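Local coordinates for protein tryparedoxin II (PDB 1I5G) that probably carries electrons from trypanothione to peroxidases as a thioredoxin-like dithiol-disulfide oxidoreductase, and binds glutathionylspermidine, at residues A[33-38]-A[102-107]; A[45-50]-A[82-87]; A[65-70]-A[75-80]. The protein carries 1 engineered substitution. All coordinates share one frame; numbering follows the deposited sequence.

Contact 1: A[33-38]-A[102-107]; sequences FYFSAS and TGFDVK. With TS5 (glutathionylspermidine), chain C.
Strand 30-36 of the central thioredoxin-like sheet meets the turn that ends helix 94-103: Phe33 and Phe35 of the strand face Phe104 and Val106 of the turn. The contact is buried and wholly apolar. CG2 of Val106 sits over the middle of the Phe35 ring. It lies 3.6 Å from the ring centroid and only 6° off the ring normal, a CH-pi contact. This methyl is anti to the carbonyl carbon of Val106, while CG1 (chi1 -179°) reaches the near end of the ring, 4.0 Å from Phe35 CG. Phe35 also turns toward Phe104. Its CZ comes in the plane of the Phe104 ring, at the edge, 3.9 Å from Phe104 CD2. The next edge carbon, Phe104 CE2, rests over one face of the Phe33 ring, near the rim, 3.7 Å from Phe33 CD1. The Phe33 and Phe104 planes meet at 55°, an oblique pair. A Schellman motif makes the turn. Asp105 has positive phi, its N bonds to Thr102 O at 3.2 Å, and Val106 N reaches back to Thr101 O. The motif ends the helix, and the side chains of Phe104 and Val106 both point toward strand 30-36. Phe6 adds a further ring against Phe104, and Val115 of the next strand, 111-116, touches both Phe33 and Phe104. Just beyond Val106 the chain enters the glutathionylspermidine pocket, where Lys107 O lies 3.3 Å from C3 of the ligand. Ile109 N and Arg128 NH1 hydrogen-bond to the same ligand.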
loop_
_atom_site.group_PDB
_atom_site.type_symbol
_atom_site.label_atom_id
_atom_site.label_comp_id
_atom_site.label_asym_id
_atom_site.label_seq_id
_atom_site.Cartn_x
_atom_site.Cartn_y
_atom_site.Cartn_z
ATOM N N PHE A 33 -0.362 -2.457 2.116
ATOM C CA PHE A 33 0.931 -2.169 1.529
ATOM C C PHE A 33 0.868 -2.709 0.119
ATOM O O PHE A 33 0.709 -3.901 -0.131
ATOM C CB PHE A 33 2.005 -2.846 2.349
ATOM C CG PHE A 33 2.238 -2.243 3.699
ATOM C CD1 PHE A 33 1.453 -2.625 4.765
ATOM C CD2 PHE A 33 3.233 -1.305 3.897
ATOM C CE1 PHE A 33 1.671 -2.067 6.000
ATOM C CE2 PHE A 33 3.454 -0.739 5.157
ATOM C CZ PHE A 33 2.654 -1.143 6.197
ATOM N N TYR A 34 0.976 -1.810 -0.850
ATOM C CA TYR A 34 0.795 -2.123 -2.259
ATOM C C TYR A 34 2.138 -2.079 -2.963
ATOM O O TYR A 34 2.726 -1.033 -3.229
ATOM C CB TYR A 34 -0.162 -1.098 -2.923
ATOM C CG TYR A 34 -0.378 -1.274 -4.419
ATOM C CD1 TYR A 34 -0.398 -2.542 -4.960
ATOM C CD2 TYR A 34 -0.546 -0.202 -5.292
ATOM C CE1 TYR A 34 -0.585 -2.749 -6.279
ATOM C CE2 TYR A 34 -0.731 -0.414 -6.623
ATOM C CZ TYR A 34 -0.754 -1.695 -7.139
ATOM O OH TYR A 34 -0.912 -1.952 -8.497
ATOM N N PHE A 35 2.662 -3.255 -3.275
ATOM C CA PHE A 35 3.934 -3.435 -3.972
ATOM C C PHE A 35 3.664 -3.407 -5.459
ATOM O O PHE A 35 2.918 -4.262 -5.983
ATOM C CB PHE A 35 4.557 -4.767 -3.520
ATOM C CG PHE A 35 4.930 -4.757 -2.045
ATOM C CD1 PHE A 35 3.980 -4.996 -1.075
ATOM C CD2 PHE A 35 6.236 -4.510 -1.633
ATOM C CE1 PHE A 35 4.329 -4.976 0.273
ATOM C CE2 PHE A 35 6.576 -4.485 -0.314
ATOM C CZ PHE A 35 5.625 -4.718 0.616
ATOM N N SER A 36 4.248 -2.431 -6.146
ATOM C CA SER A 36 3.937 -2.219 -7.557
ATOM C C SER A 36 5.017 -1.351 -8.200
ATOM O O SER A 36 5.846 -0.765 -7.491
ATOM C CB SER A 36 2.606 -1.452 -7.597
ATOM O OG SER A 36 2.000 -1.439 -8.875
ATOM N N ALA A 37 5.005 -1.232 -9.516
ATOM C CA ALA A 37 5.939 -0.404 -10.261
ATOM C C ALA A 37 5.449 -0.214 -11.684
ATOM O O ALA A 37 4.764 -1.081 -12.219
ATOM C CB ALA A 37 7.346 -1.004 -10.316
ATOM N N SER A 38 5.814 0.921 -12.273
ATOM C CA SER A 38 5.324 1.186 -13.614
ATOM C C SER A 38 6.019 0.318 -14.658
ATOM O O SER A 38 5.453 0.163 -15.753
ATOM C CB SER A 38 5.402 2.665 -13.957
ATOM O OG SER A 38 6.747 2.990 -14.106
ATOM N N THR A 102 11.092 -7.817 2.202
ATOM C CA THR A 102 11.483 -9.024 2.913
ATOM C C THR A 102 10.477 -9.411 3.985
ATOM O O THR A 102 10.075 -10.576 4.142
ATOM C CB THR A 102 12.826 -8.724 3.549
ATOM O OG1 THR A 102 13.756 -8.559 2.479
ATOM C CG2 THR A 102 13.357 -9.939 4.366
ATOM N N GLY A 103 10.027 -8.421 4.734
ATOM C CA GLY A 103 9.155 -8.689 5.860
ATOM C C GLY A 103 7.814 -9.293 5.514
ATOM O O GLY A 103 7.221 -10.035 6.305
ATOM N N PHE A 104 7.275 -8.996 4.338
ATOM C CA PHE A 104 5.986 -9.527 3.918
ATOM C C PHE A 104 6.122 -10.554 2.804
ATOM O O PHE A 104 5.145 -10.832 2.100
ATOM C CB PHE A 104 5.081 -8.410 3.399
ATOM C CG PHE A 104 4.662 -7.397 4.427
ATOM C CD1 PHE A 104 4.350 -7.707 5.739
ATOM C CD2 PHE A 104 4.543 -6.063 4.088
ATOM C CE1 PHE A 104 3.981 -6.750 6.640
ATOM C CE2 PHE A 104 4.151 -5.098 5.008
ATOM C CZ PHE A 104 3.871 -5.436 6.288
ATOM N N ASP A 105 7.325 -11.075 2.650
ATOM C CA ASP A 105 7.524 -12.197 1.736
ATOM C C ASP A 105 7.128 -11.893 0.309
ATOM O O ASP A 105 6.583 -12.752 -0.400
ATOM C CB ASP A 105 6.654 -13.392 2.117
ATOM C CG ASP A 105 6.908 -13.879 3.509
ATOM O OD1 ASP A 105 8.068 -13.833 3.979
ATOM O OD2 ASP A 105 5.937 -14.329 4.153
ATOM N N VAL A 106 7.422 -10.677 -0.124
ATOM C CA VAL A 106 6.944 -10.302 -1.448
ATOM C C VAL A 106 7.952 -10.747 -2.482
ATOM O O VAL A 106 9.105 -10.306 -2.485
ATOM C CB VAL A 106 6.767 -8.784 -1.539
ATOM C CG1 VAL A 106 6.250 -8.393 -2.910
ATOM C CG2 VAL A 106 5.816 -8.279 -0.479
ATOM N N LYS A 107 7.514 -11.637 -3.360
ATOM C CA LYS A 107 8.417 -12.152 -4.392
ATOM C C LYS A 107 8.048 -11.674 -5.786
ATOM O O LYS A 107 8.860 -11.697 -6.710
ATOM C CB LYS A 107 8.490 -13.679 -4.393
ATOM C CG LYS A 107 8.746 -14.282 -3.003
ATOM C CD LYS A 107 10.193 -14.127 -2.565
ATOM C CE LYS A 107 10.472 -14.868 -1.252
ATOM N NZ LYS A 107 11.918 -14.743 -0.912
HETATM N N1 TS5 C . 0.871 -13.074 -13.287
HETATM C CA1 TS5 C . 1.382 -12.670 -11.957
HETATM C C1 TS5 C . 0.497 -11.610 -11.357
HETATM O OE1 TS5 C . 0.534 -11.398 -10.123
HETATM O OE2 TS5 C . -0.250 -10.951 -12.122
HETATM C CB1 TS5 C . 2.810 -12.121 -11.974
HETATM C CG1 TS5 C . 2.905 -10.744 -12.621
HETATM C CD1 TS5 C . 4.337 -10.577 -13.048
HETATM O O1 TS5 C . 4.878 -11.174 -14.078
HETATM N N2 TS5 C . 5.113 -9.746 -12.356
HETATM C CA2 TS5 C . 6.539 -9.667 -12.429
HETATM C C2 TS5 C . 7.274 -9.891 -11.127
HETATM O O2 TS5 C . 6.842 -9.373 -9.967
HETATM C CB2 TS5 C . 6.890 -8.240 -12.856
HETATM S SG2 TS5 C . 5.912 -7.562 -14.221
HETATM N N3 TS5 C . 8.390 -10.607 -11.360
HETATM C CA3 TS5 C . 9.351 -10.739 -10.284
HETATM C C3 TS5 C . 9.556 -12.169 -9.857
HETATM O O3 TS5 C . 8.486 -12.928 -9.869
HETATM N "N1'" TS5 C . 10.699 -12.726 -9.481
HETATM C "C1'" TS5 C . 10.706 -13.919 -8.671
HETATM C "C2'" TS5 C . 11.420 -14.972 -9.499
HETATM N "N2'" TS5 C . 12.253 -17.322 -9.452
HETATM C "C3'" TS5 C . 11.727 -16.215 -8.661
HETATM C "C4'" TS5 C . 12.535 -18.534 -8.694
HETATM C "C5'" TS5 C . 13.543 -19.482 -9.350
HETATM C "C6'" TS5 C . 13.962 -20.652 -8.460
HETATM C "C7'" TS5 C . 14.425 -21.875 -9.246
HETATM N "N3'" TS5 C . 14.907 -23.008 -8.463
#

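Contact 2: A[45-50]-A[82-87]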
loop_
_atom_site.group_PDB
_atom_site.type_symbol
_atom_site.label_atom_id
_atom_site.label_comp_id
_atom_site.label_asym_id
_atom_site.label_seq_id
_atom_site.Cartn_x
_atom_site.Cartn_y
_atom_site.Cartn_z
ATOM N N ALA A 45 -1.778 -2.622 -14.738
ATOM C CA ALA A 45 -3.151 -2.988 -15.067
ATOM C C ALA A 45 -4.002 -3.239 -13.837
ATOM O O ALA A 45 -5.225 -3.187 -13.861
ATOM C CB ALA A 45 -3.103 -4.232 -15.908
ATOM N N PHE A 46 -3.381 -3.547 -12.704
ATOM C CA PHE A 46 -4.138 -3.755 -11.463
ATOM C C PHE A 46 -4.430 -2.436 -10.749
ATOM O O PHE A 46 -5.468 -2.306 -10.098
ATOM C CB PHE A 46 -3.431 -4.714 -10.481
ATOM C CG PHE A 46 -4.059 -4.798 -9.111
ATOM C CD1 PHE A 46 -5.309 -5.400 -8.933
ATOM C CD2 PHE A 46 -3.440 -4.309 -7.967
ATOM C CE1 PHE A 46 -5.900 -5.487 -7.684
ATOM C CE2 PHE A 46 -4.025 -4.393 -6.733
ATOM C CZ PHE A 46 -5.267 -4.982 -6.580
ATOM N N THR A 47 -3.533 -1.463 -10.851
ATOM C CA THR A 47 -3.693 -0.169 -10.192
ATOM C C THR A 47 -5.070 0.489 -10.367
ATOM O O THR A 47 -5.675 0.918 -9.387
ATOM C CB THR A 47 -2.529 0.755 -10.590
ATOM O OG1 THR A 47 -1.343 0.263 -9.920
ATOM C CG2 THR A 47 -2.742 2.207 -10.127
ATOM N N PRO A 48 -5.598 0.636 -11.580
ATOM C CA PRO A 48 -6.925 1.245 -11.726
ATOM C C PRO A 48 -8.054 0.514 -11.006
ATOM O O PRO A 48 -8.969 1.174 -10.513
ATOM C CB PRO A 48 -7.150 1.254 -13.251
ATOM C CG PRO A 48 -6.099 0.397 -13.851
ATOM C CD PRO A 48 -4.986 0.275 -12.870
ATOM N N GLN A 49 -7.988 -0.812 -10.949
ATOM C CA GLN A 49 -8.951 -1.614 -10.217
ATOM C C GLN A 49 -8.850 -1.279 -8.744
ATOM O O GLN A 49 -9.873 -1.214 -8.057
ATOM C CB GLN A 49 -8.709 -3.110 -10.345
ATOM C CG GLN A 49 -8.898 -3.589 -11.800
ATOM C CD GLN A 49 -8.290 -4.968 -11.997
ATOM O OE1 GLN A 49 -7.134 -5.164 -11.640
ATOM N NE2 GLN A 49 -9.022 -5.936 -12.544
ATOM N N LEU A 50 -7.647 -1.078 -8.214
ATOM C CA LEU A 50 -7.427 -0.720 -6.823
ATOM C C LEU A 50 -7.880 0.725 -6.586
ATOM O O LEU A 50 -8.447 1.021 -5.543
ATOM C CB LEU A 50 -5.992 -0.989 -6.419
ATOM C CG LEU A 50 -5.686 -0.702 -4.943
ATOM C CD1 LEU A 50 -6.566 -1.495 -3.993
ATOM C CD2 LEU A 50 -4.201 -0.943 -4.683
ATOM N N ALA A 82 1.904 9.776 -8.917
ATOM C CA ALA A 82 0.963 10.857 -9.233
ATOM C C ALA A 82 -0.372 10.369 -9.774
ATOM O O ALA A 82 -1.357 11.123 -9.681
ATOM C CB ALA A 82 1.601 11.820 -10.246
ATOM N N LYS A 83 -0.489 9.148 -10.303
ATOM C CA LYS A 83 -1.758 8.576 -10.776
ATOM C C LYS A 83 -2.605 8.060 -9.631
ATOM O O LYS A 83 -3.750 7.686 -9.858
ATOM C CB LYS A 83 -1.510 7.408 -11.727
ATOM C CG LYS A 83 -0.681 7.819 -12.939
ATOM C CD LYS A 83 -0.301 6.712 -13.919
ATOM C CE LYS A 83 0.431 7.209 -15.183
ATOM N NZ LYS A 83 0.730 6.044 -16.095
ATOM N N MET A 84 -2.088 8.002 -8.411
ATOM C CA MET A 84 -2.750 7.312 -7.294
ATOM C C MET A 84 -3.266 8.255 -6.239
ATOM O O MET A 84 -2.632 9.288 -5.988
ATOM C CB MET A 84 -1.730 6.367 -6.652
ATOM C CG MET A 84 -1.152 5.352 -7.600
ATOM S SD MET A 84 0.220 4.417 -6.846
ATOM C CE MET A 84 0.738 3.463 -8.224
ATOM N N PRO A 85 -4.396 7.924 -5.616
ATOM C CA PRO A 85 -5.017 8.787 -4.614
ATOM C C PRO A 85 -4.615 8.566 -3.172
ATOM O O PRO A 85 -5.087 9.293 -2.296
ATOM C CB PRO A 85 -6.498 8.454 -4.837
ATOM C CG PRO A 85 -6.425 6.968 -5.085
ATOM C CD PRO A 85 -5.213 6.739 -5.909
ATOM N N TRP A 86 -3.751 7.563 -2.926
ATOM C CA TRP A 86 -3.455 7.094 -1.572
ATOM C C TRP A 86 -2.074 7.513 -1.101
ATOM O O TRP A 86 -1.559 8.508 -1.605
ATOM C CB TRP A 86 -3.696 5.582 -1.503
ATOM C CG TRP A 86 -3.045 4.838 -2.602
ATOM C CD1 TRP A 86 -1.703 4.744 -2.890
ATOM C CD2 TRP A 86 -3.688 4.072 -3.603
ATOM N NE1 TRP A 86 -1.482 3.976 -3.997
ATOM C CE2 TRP A 86 -2.700 3.536 -4.461
ATOM C CE3 TRP A 86 -5.041 3.772 -3.870
ATOM C CZ2 TRP A 86 -3.021 2.735 -5.560
ATOM C CZ3 TRP A 86 -5.338 2.966 -4.939
ATOM C CH2 TRP A 86 -4.366 2.476 -5.775
ATOM N N LEU A 87 -1.454 6.837 -0.155
ATOM C CA LEU A 87 -0.186 7.210 0.441
ATOM C C LEU A 87 0.966 6.496 -0.261
ATOM O O LEU A 87 0.760 5.546 -1.031
ATOM C CB LEU A 87 -0.173 6.839 1.923
ATOM C CG LEU A 87 -1.322 7.427 2.752
ATOM C CD1 LEU A 87 -1.142 7.099 4.216
ATOM C CD2 LEU A 87 -1.496 8.958 2.532
#
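Leu50 of helix 41-57 packs on the six-membered ring of Trp86. Its CG is 3.5 Å from Trp86 CH2, and its CD2 methyl is 3.6 Å from the same CH2. The leucine comes in obliquely, neither square on the face nor in the plane. Thr47, one turn earlier, adds its carbonyl O at the indole edge, near the ring plane, 4.1 Å from Trp86 CH2. A looser contact lies beside this: Thr47 CG2 to Met84 CE, 4.2 Å, at the end of an extended methionine chain. The second shell fixes the indole. Trp86 CG stands between the backbone N and the carbonyl carbon (chi1 49°), and the ring reaches out toward the helix. Met84 CB and Pro85 CD lie against the ring from its own loop. Tyr54 of helix 41-57 meets the indole edge-to-face, and Val65 of strand 63-69 touches it too. This loop leads from helix 74-81 into strand 87-88, and the indole touches both helix 41-57 and strand 63-69. Thr47 OG1 is held elsewhere, by Tyr34 OH, Tyr80 OH and Ser43 O. The contact itself therefore rests on apolar fit, while the buried threonine hydroxyl is satisfied by partners outside it.

Contact 3: A[65-70]-A[75-80]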
loop_
_atom_site.group_PDB
_atom_site.type_symbol
_atom_site.label_atom_id
_atom_site.label_comp_id
_atom_site.label_asym_id
_atom_site.label_seq_id
_atom_site.Cartn_x
_atom_site.Cartn_y
_atom_site.Cartn_z
ATOM N N VAL A 65 -4.229 2.776 1.718
ATOM C CA VAL A 65 -3.302 2.068 0.852
ATOM C C VAL A 65 -2.005 2.852 0.865
ATOM O O VAL A 65 -1.995 4.085 0.842
ATOM C CB VAL A 65 -3.865 1.874 -0.571
ATOM C CG1 VAL A 65 -2.843 1.378 -1.558
ATOM C CG2 VAL A 65 -5.149 1.035 -0.571
ATOM N N MET A 66 -0.882 2.128 0.896
ATOM C CA MET A 66 0.434 2.726 0.822
ATOM C C MET A 66 1.261 2.068 -0.263
ATOM O O MET A 66 1.568 0.881 -0.166
ATOM C CB MET A 66 1.177 2.633 2.126
ATOM C CG MET A 66 2.362 3.594 2.090
ATOM S SD MET A 66 3.333 3.453 3.588
ATOM C CE MET A 66 2.065 4.346 4.768
ATOM N N LEU A 67 1.657 2.833 -1.263
ATOM C CA LEU A 67 2.534 2.334 -2.311
ATOM C C LEU A 67 3.923 2.075 -1.759
ATOM O O LEU A 67 4.517 2.986 -1.170
ATOM C CB LEU A 67 2.671 3.404 -3.408
ATOM C CG LEU A 67 3.651 3.092 -4.538
ATOM C CD1 LEU A 67 3.210 1.840 -5.289
ATOM C CD2 LEU A 67 3.843 4.254 -5.470
ATOM N N ILE A 68 4.394 0.849 -1.995
ATOM C CA ILE A 68 5.773 0.445 -1.716
ATOM C C ILE A 68 6.341 0.171 -3.105
ATOM O O ILE A 68 6.038 -0.833 -3.741
ATOM C CB ILE A 68 5.841 -0.758 -0.778
ATOM C CG1 ILE A 68 5.006 -0.573 0.487
ATOM C CG2 ILE A 68 7.315 -0.986 -0.444
ATOM C CD1 ILE A 68 5.314 0.679 1.279
ATOM N N SER A 69 7.173 1.087 -3.596
ATOM C CA SER A 69 7.526 1.107 -5.016
ATOM C C SER A 69 8.736 0.301 -5.402
ATOM O O SER A 69 9.812 0.469 -4.843
ATOM C CB SER A 69 7.771 2.561 -5.432
ATOM O OG SER A 69 8.408 2.646 -6.694
ATOM N N TRP A 70 8.564 -0.556 -6.397
ATOM C CA TRP A 70 9.688 -1.199 -7.047
ATOM C C TRP A 70 10.057 -0.453 -8.316
ATOM O O TRP A 70 10.632 -1.035 -9.239
ATOM C CB TRP A 70 9.357 -2.648 -7.385
ATOM C CG TRP A 70 9.356 -3.644 -6.269
ATOM C CD1 TRP A 70 9.419 -3.438 -4.919
ATOM C CD2 TRP A 70 9.318 -5.073 -6.430
ATOM N NE1 TRP A 70 9.403 -4.630 -4.236
ATOM C CE2 TRP A 70 9.342 -5.648 -5.147
ATOM C CE3 TRP A 70 9.264 -5.930 -7.535
ATOM C CZ2 TRP A 70 9.317 -7.015 -4.943
ATOM C CZ3 TRP A 70 9.233 -7.289 -7.324
ATOM C CH2 TRP A 70 9.270 -7.817 -6.036
ATOM N N GLU A 75 12.203 9.393 -11.163
ATOM C CA GLU A 75 11.257 9.991 -12.089
ATOM C C GLU A 75 10.065 9.080 -12.387
ATOM O O GLU A 75 8.918 9.479 -12.461
ATOM C CB GLU A 75 12.015 10.404 -13.346
ATOM C CG GLU A 75 13.368 11.027 -12.990
ATOM C CD GLU A 75 14.492 10.075 -12.560
ATOM O OE1 GLU A 75 14.861 9.142 -13.304
ATOM O OE2 GLU A 75 15.098 10.162 -11.485
ATOM N N ASP A 76 10.321 7.791 -12.556
ATOM C CA ASP A 76 9.254 6.820 -12.798
ATOM C C ASP A 76 8.345 6.750 -11.581
ATOM O O ASP A 76 7.133 6.695 -11.711
ATOM C CB ASP A 76 9.833 5.431 -13.119
ATOM C CG ASP A 76 10.518 5.375 -14.470
ATOM O OD1 ASP A 76 10.140 6.148 -15.359
ATOM O OD2 ASP A 76 11.460 4.576 -14.650
ATOM N N PHE A 77 8.927 6.738 -10.386
ATOM C CA PHE A 77 8.097 6.798 -9.178
ATOM C C PHE A 77 7.172 8.006 -9.153
ATOM O O PHE A 77 5.970 7.898 -8.895
ATOM C CB PHE A 77 8.967 6.863 -7.932
ATOM C CG PHE A 77 8.207 7.032 -6.639
ATOM C CD1 PHE A 77 7.736 5.953 -5.885
ATOM C CD2 PHE A 77 7.962 8.300 -6.144
ATOM C CE1 PHE A 77 7.067 6.152 -4.702
ATOM C CE2 PHE A 77 7.282 8.524 -4.952
ATOM C CZ PHE A 77 6.823 7.430 -4.229
ATOM N N LYS A 78 7.756 9.174 -9.424
ATOM C CA LYS A 78 6.967 10.396 -9.381
ATOM C C LYS A 78 5.768 10.319 -10.303
ATOM O O LYS A 78 4.666 10.631 -9.886
ATOM C CB LYS A 78 7.855 11.569 -9.800
ATOM C CG LYS A 78 7.191 12.924 -9.585
ATOM C CD LYS A 78 8.087 14.133 -9.905
ATOM C CE LYS A 78 7.256 15.438 -10.038
ATOM N NZ LYS A 78 8.091 16.637 -10.371
ATOM N N ASP A 79 5.975 9.905 -11.550
ATOM C CA ASP A 79 4.888 9.828 -12.512
ATOM C C ASP A 79 3.848 8.764 -12.179
ATOM O O ASP A 79 2.649 8.975 -12.390
ATOM C CB ASP A 79 5.467 9.538 -13.911
ATOM C CG ASP A 79 6.341 10.660 -14.468
ATOM O OD1 ASP A 79 6.258 11.797 -13.976
ATOM O OD2 ASP A 79 7.122 10.387 -15.405
ATOM N N TYR A 80 4.269 7.612 -11.654
ATOM C CA TYR A 80 3.362 6.526 -11.367
ATOM C C TYR A 80 2.562 6.849 -10.103
ATOM O O TYR A 80 1.358 6.685 -10.090
ATOM C CB TYR A 80 4.236 5.283 -11.158
ATOM C CG TYR A 80 3.462 3.978 -11.026
ATOM C CD1 TYR A 80 2.352 3.701 -11.817
ATOM C CD2 TYR A 80 3.855 3.016 -10.113
ATOM C CE1 TYR A 80 1.640 2.507 -11.710
ATOM C CE2 TYR A 80 3.149 1.820 -10.000
ATOM C CZ TYR A 80 2.037 1.576 -10.804
ATOM O OH TYR A 80 1.323 0.401 -10.723
#
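Phe77 leaves helix 74-81 with CG anti to its backbone N (chi1 176°), which swings the ring toward strand 63-69. Ser69 points its CB toward the helix, and CB meets the ring. CB lies in the plane of the ring, at the edge, 3.4 Å from Phe77 CD1 and 3.7 Å from Phe77 CE1. A chi1 of 167° sets Ser69 OG anti to its own N and also beside the ring, 3.5 Å from Phe77 CD1, but its polar partner is Asp71 OD2, in the loop between strand and helix. Leu67, two residues earlier on the strand, approaches the ring obliquely. Its CD2 methyl is 3.8 Å from Phe77 CE1, and the two side chains run past each other in opposite directions. One ring thus spans two strand residues. Replacing Phe77 by an alanine is likely to take away the ring surface that both Leu67 CD2 and Ser69 CB touch, opening a gap between helix and strand. No hydrogen bond crosses the contact. It joins the first strand and the helix of a beta-alpha-beta crossover, whose second strand is 87-88. Phe91 meets the Phe77 ring at about 45°, just past that strand. Strand 63-69 itself runs between strands 87-88 and 30-36 in the sheet. Ile68 points away from Phe77, to the other face, where it packs on Met97 and Leu100 of helix 94-103.

From the N terminus, strand 30-36 opens the loop that contact 1 closes at the end of helix 94-103. Helix 41-57 follows and opens the loop that contact 2 closes just before strand 87-88. Strand 63-69 then turns back through helix 74-81, and contact 3 closes this short loop. The three nest without crossing, contact 3 innermost. Contact 1 ties one face of the sheet to the end of helix 94-103. Contact 3 lays helix 74-81 on the other face, and contact 2 ties helix 41-57, on that same face, to the loop entering strand 87-88. Ser36 OG of contact 1 hydrogen-bonds to Tyr80 OH of contact 3, and the Thr47 hydroxyl of contact 2 joins this group.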